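Local coordinates for protein cysteine synthase (PDB 5XEM) that is a pyridoxal 5'-phosphate-dependent enzyme that produces hydrogen sulfide and probably makes L-cysteine from O-acetyl-L-serine and sulfide, at residues I199-S208 with L240-D249. Numbering follows the deposited sequence.
Sequences IKTFPVEPAS and LADDILVCED
D242 and T201 exchange two hydrogen bonds where strand 200-206 meets the approach to strand 245-247, an example of an aspartate standing in for a backbone carbonyl as acceptor. Its CB rests 3.7 Å from CE2 of F202, whose ring also has CB of D243 in plane at its edge. CG and OD1 each lie 3.9 Å from CD of K200, so the lysine meets the carboxylate through a methylene, the side chains crossing at about a right angle. With CG beside its own backbone N (chi1 -72°), OD2 accepts from T201 N at 2.9 Å in a nearly straight bond that arrives on the anti side of the carboxylate; D242 N in turn donates to T201 O. Farther on, the two segments run as parallel strands: L245 N reaches P203 O at 3.0 Å, E205 N takes L245 O, C247 N the carbonyl of E205, and A207 N closes the run on C247 O. L245 sends CD1 to 3.6 Å from CB of F202, while CG of E205 runs beside CG1 of V246. The beta-alpha-beta unit thus adds the sheet's outermost strand within the chain. K193 of helix 183-195 forms a salt bridge with D242 OD2, so an amide and an ammonium grip this oxygen, probably favouring the ionised carboxylate.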
loop_
_atom_site.group_PDB
_atom_site.type_symbol
_atom_site.label_atom_id
_atom_site.label_comp_id
_atom_site.label_asym_id
_atom_site.label_seq_id
_atom_site.Cartn_x
_atom_site.Cartn_y
_atom_site.Cartn_z
ATOM N N ILE A 199 7.721 19.185 24.465
ATOM C CA ILE A 199 6.852 18.780 23.347
ATOM C C ILE A 199 5.410 18.755 23.849
ATOM O O ILE A 199 5.157 18.327 24.991
ATOM C CB ILE A 199 7.260 17.393 22.776
ATOM C CG1 ILE A 199 6.588 17.139 21.417
ATOM C CG2 ILE A 199 6.929 16.266 23.742
ATOM C CD1 ILE A 199 6.939 15.795 20.811
ATOM N N LYS A 200 4.495 19.245 23.012
ATOM C CA LYS A 200 3.054 19.129 23.234
ATOM C C LYS A 200 2.526 17.899 22.454
ATOM O O LYS A 200 2.882 17.708 21.287
ATOM C CB LYS A 200 2.328 20.404 22.783
ATOM C CG LYS A 200 2.791 21.712 23.467
ATOM C CD LYS A 200 2.504 21.704 24.958
ATOM C CE LYS A 200 2.939 23.017 25.629
ATOM N NZ LYS A 200 4.393 22.985 26.015
ATOM N N THR A 201 1.696 17.084 23.107
ATOM C CA THR A 201 1.142 15.865 22.504
ATOM C C THR A 201 -0.384 15.848 22.645
ATOM O O THR A 201 -0.904 16.028 23.775
ATOM C CB THR A 201 1.768 14.603 23.137
ATOM O OG1 THR A 201 1.499 14.568 24.552
ATOM C CG2 THR A 201 3.288 14.566 22.914
ATOM N N PHE A 202 -1.089 15.668 21.514
ATOM C CA PHE A 202 -2.541 15.766 21.492
ATOM C C PHE A 202 -3.197 14.561 20.805
ATOM O O PHE A 202 -2.858 14.283 19.651
ATOM C CB PHE A 202 -2.999 17.009 20.739
ATOM C CG PHE A 202 -2.400 18.303 21.239
ATOM C CD1 PHE A 202 -1.214 18.778 20.709
ATOM C CD2 PHE A 202 -3.055 19.058 22.203
ATOM C CE1 PHE A 202 -0.667 19.965 21.160
ATOM C CE2 PHE A 202 -2.508 20.259 22.652
ATOM C CZ PHE A 202 -1.327 20.717 22.124
ATOM N N PRO A 203 -4.152 13.902 21.497
ATOM C CA PRO A 203 -5.032 12.936 20.880
ATOM C C PRO A 203 -6.171 13.634 20.145
ATOM O O PRO A 203 -6.552 14.773 20.518
ATOM C CB PRO A 203 -5.551 12.147 22.079
ATOM C CG PRO A 203 -5.680 13.179 23.150
ATOM C CD PRO A 203 -4.565 14.158 22.895
ATOM N N VAL A 204 -6.715 12.970 19.112
ATOM C CA VAL A 204 -7.877 13.448 18.405
ATOM C C VAL A 204 -8.968 12.391 18.549
ATOM O O VAL A 204 -8.690 11.190 18.497
ATOM C CB VAL A 204 -7.608 13.692 16.891
ATOM C CG1 VAL A 204 -8.829 14.368 16.265
ATOM C CG2 VAL A 204 -6.308 14.480 16.660
ATOM N N GLU A 205 -10.195 12.837 18.767
ATOM C CA GLU A 205 -11.354 11.939 18.786
ATOM C C GLU A 205 -12.431 12.473 17.852
ATOM O O GLU A 205 -12.365 13.628 17.408
ATOM C CB GLU A 205 -11.854 11.768 20.235
ATOM C CG GLU A 205 -12.548 12.981 20.825
ATOM C CD GLU A 205 -13.009 12.768 22.263
ATOM O OE1 GLU A 205 -12.905 11.624 22.767
ATOM O OE2 GLU A 205 -13.483 13.749 22.879
ATOM N N PRO A 206 -13.412 11.635 17.490
ATOM C CA PRO A 206 -14.464 12.139 16.616
ATOM C C PRO A 206 -15.317 13.183 17.339
ATOM O O PRO A 206 -15.750 12.945 18.482
ATOM C CB PRO A 206 -15.301 10.890 16.315
ATOM C CG PRO A 206 -14.417 9.753 16.615
ATOM C CD PRO A 206 -13.539 10.195 17.726
ATOM N N ALA A 207 -15.592 14.289 16.674
ATOM C CA ALA A 207 -16.470 15.311 17.265
ATOM C C ALA A 207 -17.841 14.756 17.602
ATOM O O ALA A 207 -18.421 15.207 18.586
ATOM C CB ALA A 207 -16.602 16.539 16.358
ATOM N N SER A 208 -18.378 13.805 16.821
ATOM C CA SER A 208 -19.696 13.228 17.134
ATOM C C SER A 208 -19.631 11.985 18.051
ATOM O O SER A 208 -20.646 11.333 18.313
ATOM C CB SER A 208 -20.472 12.916 15.855
ATOM O OG SER A 208 -19.670 12.217 14.961
ATOM N N LEU A 240 -1.012 12.240 29.420
ATOM C CA LEU A 240 -0.142 12.702 28.339
ATOM C C LEU A 240 -0.792 13.762 27.448
ATOM O O LEU A 240 -0.098 14.440 26.700
ATOM C CB LEU A 240 0.299 11.496 27.487
ATOM C CG LEU A 240 1.137 10.436 28.205
ATOM C CD1 LEU A 240 1.269 9.162 27.371
ATOM C CD2 LEU A 240 2.524 10.996 28.528
ATOM N N ALA A 241 -2.115 13.924 27.531
ATOM C CA ALA A 241 -2.853 14.802 26.609
ATOM C C ALA A 241 -2.799 16.258 27.035
ATOM O O ALA A 241 -3.376 16.611 28.048
ATOM C CB ALA A 241 -4.319 14.370 26.526
ATOM N N ASP A 242 -2.157 17.100 26.244
ATOM C CA ASP A 242 -2.118 18.527 26.543
ATOM C C ASP A 242 -3.444 19.235 26.302
ATOM O O ASP A 242 -3.695 20.286 26.890
ATOM C CB ASP A 242 -0.979 19.197 25.803
ATOM C CG ASP A 242 0.365 18.829 26.383
ATOM O OD1 ASP A 242 0.689 19.326 27.478
ATOM O OD2 ASP A 242 1.095 18.020 25.760
ATOM N N ASP A 243 -4.279 18.654 25.438
ATOM C CA ASP A 243 -5.669 19.043 25.222
ATOM C C ASP A 243 -6.268 17.870 24.427
ATOM O O ASP A 243 -5.517 17.017 23.972
ATOM C CB ASP A 243 -5.743 20.328 24.392
ATOM C CG ASP A 243 -7.081 21.047 24.502
ATOM O OD1 ASP A 243 -7.971 20.573 25.244
ATOM O OD2 ASP A 243 -7.242 22.077 23.828
ATOM N N ILE A 244 -7.582 17.805 24.306
ATOM C CA ILE A 244 -8.258 16.818 23.442
ATOM C C ILE A 244 -8.722 17.574 22.203
ATOM O O ILE A 244 -9.446 18.561 22.306
ATOM C CB ILE A 244 -9.504 16.205 24.094
ATOM C CG1 ILE A 244 -9.234 15.688 25.521
ATOM C CG2 ILE A 244 -10.088 15.130 23.177
ATOM C CD1 ILE A 244 -8.189 14.604 25.669
ATOM N N LEU A 245 -8.312 17.120 21.024
ATOM C CA LEU A 245 -8.739 17.726 19.776
ATOM C C LEU A 245 -9.820 16.838 19.172
ATOM O O LEU A 245 -9.901 15.644 19.486
ATOM C CB LEU A 245 -7.570 17.878 18.812
ATOM C CG LEU A 245 -6.321 18.579 19.381
ATOM C CD1 LEU A 245 -5.215 18.627 18.337
ATOM C CD2 LEU A 245 -6.671 19.971 19.889
ATOM N N VAL A 246 -10.651 17.448 18.343
ATOM C CA VAL A 246 -11.721 16.751 17.681
ATOM C C VAL A 246 -11.798 17.069 16.199
ATOM O O VAL A 246 -11.235 18.061 15.731
ATOM C CB VAL A 246 -13.083 17.066 18.329
ATOM C CG1 VAL A 246 -13.043 16.755 19.818
ATOM C CG2 VAL A 246 -13.502 18.525 18.055
ATOM N N CYS A 247 -12.544 16.233 15.475
ATOM C CA CYS A 247 -12.855 16.482 14.079
ATOM C C CYS A 247 -14.236 15.942 13.732
ATOM O O CYS A 247 -14.592 14.831 14.102
ATOM C CB CYS A 247 -11.812 15.843 13.176
ATOM S SG CYS A 247 -11.964 16.314 11.437
ATOM N N GLU A 248 -15.019 16.755 13.038
ATOM C CA GLU A 248 -16.310 16.334 12.488
ATOM C C GLU A 248 -16.128 15.388 11.292
ATOM O O GLU A 248 -15.130 15.434 10.592
ATOM C CB GLU A 248 -17.154 17.557 12.088
ATOM C CG GLU A 248 -17.479 18.514 13.250
ATOM C CD GLU A 248 -18.669 18.074 14.112
ATOM O OE1 GLU A 248 -19.279 17.013 13.858
ATOM O OE2 GLU A 248 -19.016 18.817 15.056
ATOM N N ASP A 249 -17.111 14.538 11.077
ATOM C CA ASP A 249 -17.070 13.571 9.977
ATOM C C ASP A 249 -16.817 14.256 8.633
ATOM O O ASP A 249 -15.945 13.836 7.890
ATOM C CB ASP A 249 -18.391 12.825 9.890
ATOM C CG ASP A 249 -18.655 11.891 11.066
ATOM O OD1 ASP A 249 -17.702 11.563 11.840
ATOM O OD2 ASP A 249 -19.817 11.461 11.196
HETATM O O HOH W 1 -16.916 13.028 14.180
HETATM O O HOH W 2 -19.450 14.538 12.802
#